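Geranylgeranyl pyrophosphate synthetase (Pyrococcus horikoshii, PDB 1WY0) probably synthesises geranylgeranyl pyrophosphate, the C20 isoprenoid precursor, by adding isopentenyl pyrophosphate units to shorter allylic pyrophosphates. Local coordinates at residues L55-A60 against A184-G189. Numbering follows the deposited sequence.
Sequences LTSTEA and ASAKVG
Thr58 OG1 donates a hydrogen bond to Gly189 O across 2.6 Å. The hydroxyl approaches nearly broadside to the C=O bond, with a C=O...OG1 angle of 105°, and is tilted 34° from the carbonyl plane. With chi1 at -61°, OG1 is anti to its own carbonyl carbon and beside the backbone N, which brings it near both Gly189 O and Val54 O. OG1 is also hydrogen-bonded to Val54 O, so two carbonyls compete for its one proton. A bent, weaker CA-H...O contact sets Thr58 CA 3.4 Å from Gly189 O. An alanine in place of Thr58 would probably leave Gly189 O and Val54 O without this hydroxyl donor. Ser57 packs alongside: its CB sits 3.7 Å from Gly189 CA, while OG, hydrogen-bonded to Val53 O, rests 3.4 Å from Ala186 CA. A CB modelled on Gly189 would clash, 2.4 Å from Ser57 CB, consistent with the missing side chain allowing the 4.3 Å approach of Thr58 CA to Gly189 CA. Leu203 of helix 197-224 touches both Ser57 and Ala186. Such close packing through small residues joins segment 55-60, on helix 49-57, to helix 167-193 within the all-helical polyprenyl synthetase fold.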
loop_
_atom_site.group_PDB
_atom_site.type_symbol
_atom_site.label_atom_id
_atom_site.label_comp_id
_atom_site.label_asym_id
_atom_site.label_seq_id
_atom_site.Cartn_x
_atom_site.Cartn_y
_atom_site.Cartn_z
ATOM N N LEU A 55 -15.060 10.733 -14.777
ATOM C CA LEU A 55 -15.360 11.951 -15.525
ATOM C C LEU A 55 -16.721 11.893 -16.212
ATOM O O LEU A 55 -17.435 12.887 -16.254
ATOM C CB LEU A 55 -14.266 12.220 -16.566
ATOM C CG LEU A 55 -12.843 12.281 -16.004
ATOM C CD1 LEU A 55 -11.853 12.574 -17.120
ATOM C CD2 LEU A 55 -12.764 13.344 -14.926
ATOM N N THR A 56 -17.079 10.733 -16.749
ATOM C CA THR A 56 -18.365 10.591 -17.420
ATOM C C THR A 56 -19.507 10.646 -16.415
ATOM O O THR A 56 -20.592 11.135 -16.734
ATOM C CB THR A 56 -18.462 9.264 -18.206
ATOM O OG1 THR A 56 -17.402 9.197 -19.165
ATOM C CG2 THR A 56 -19.789 9.181 -18.944
ATOM N N SER A 57 -19.268 10.150 -15.206
ATOM C CA SER A 57 -20.295 10.160 -14.171
ATOM C C SER A 57 -20.546 11.561 -13.647
ATOM O O SER A 57 -21.670 11.897 -13.271
ATOM C CB SER A 57 -19.904 9.246 -13.011
ATOM O OG SER A 57 -20.161 7.889 -13.330
ATOM N N THR A 58 -19.500 12.378 -13.623
ATOM C CA THR A 58 -19.662 13.757 -13.177
ATOM C C THR A 58 -20.432 14.596 -14.202
ATOM O O THR A 58 -20.879 15.704 -13.936
ATOM C CB THR A 58 -18.272 14.355 -12.951
ATOM O OG1 THR A 58 -17.598 13.602 -11.939
ATOM C CG2 THR A 58 -18.393 15.808 -12.486
ATOM N N GLU A 59 -20.545 14.043 -15.425
ATOM C CA GLU A 59 -21.268 14.757 -16.473
ATOM C C GLU A 59 -22.735 14.328 -16.537
ATOM O O GLU A 59 -23.601 15.028 -17.047
ATOM C CB GLU A 59 -20.580 14.469 -17.810
ATOM C CG GLU A 59 -21.237 15.212 -18.976
ATOM C CD GLU A 59 -20.466 14.937 -20.248
ATOM O OE1 GLU A 59 -20.937 15.315 -21.313
ATOM O OE2 GLU A 59 -19.393 14.346 -20.163
ATOM N N ALA A 60 -22.995 13.111 -16.032
ATOM C CA ALA A 60 -24.359 12.603 -16.056
ATOM C C ALA A 60 -25.194 13.199 -14.924
ATOM O O ALA A 60 -26.382 12.943 -14.784
ATOM C CB ALA A 60 -24.302 11.084 -15.907
ATOM N N ALA A 184 -16.984 2.793 -6.848
ATOM C CA ALA A 184 -16.347 4.009 -6.369
ATOM C C ALA A 184 -16.096 4.992 -7.503
ATOM O O ALA A 184 -16.181 6.196 -7.309
ATOM C CB ALA A 184 -15.041 3.675 -5.681
ATOM N N SER A 185 -15.773 4.471 -8.682
ATOM C CA SER A 185 -15.518 5.301 -9.848
ATOM C C SER A 185 -16.762 6.131 -10.183
ATOM O O SER A 185 -16.692 7.353 -10.321
ATOM C CB SER A 185 -15.154 4.423 -11.052
ATOM O OG SER A 185 -13.999 3.645 -10.799
ATOM N N ALA A 186 -17.896 5.457 -10.319
ATOM C CA ALA A 186 -19.144 6.155 -10.617
ATOM C C ALA A 186 -19.586 7.047 -9.456
ATOM O O ALA A 186 -19.969 8.198 -9.621
ATOM C CB ALA A 186 -20.222 5.110 -10.903
ATOM N N LYS A 187 -19.561 6.459 -8.247
ATOM C CA LYS A 187 -20.024 7.195 -7.076
ATOM C C LYS A 187 -19.228 8.484 -6.852
ATOM O O LYS A 187 -19.748 9.505 -6.424
ATOM C CB LYS A 187 -19.897 6.276 -5.862
ATOM C CG LYS A 187 -20.192 7.007 -4.553
ATOM C CD LYS A 187 -20.242 6.054 -3.357
ATOM C CE LYS A 187 -21.421 6.344 -2.425
ATOM N NZ LYS A 187 -22.198 5.123 -2.224
ATOM N N VAL A 188 -17.908 8.401 -7.112
ATOM C CA VAL A 188 -17.074 9.583 -6.932
ATOM C C VAL A 188 -17.307 10.609 -8.042
ATOM O O VAL A 188 -17.117 11.807 -7.865
ATOM C CB VAL A 188 -15.606 9.149 -6.928
ATOM C CG1 VAL A 188 -14.718 10.336 -7.297
ATOM C CG2 VAL A 188 -15.218 8.644 -5.551
ATOM N N GLY A 189 -17.711 10.110 -9.203
ATOM C CA GLY A 189 -17.991 10.997 -10.310
ATOM C C GLY A 189 -19.169 11.859 -9.907
ATOM O O GLY A 189 -19.088 13.086 -9.932
#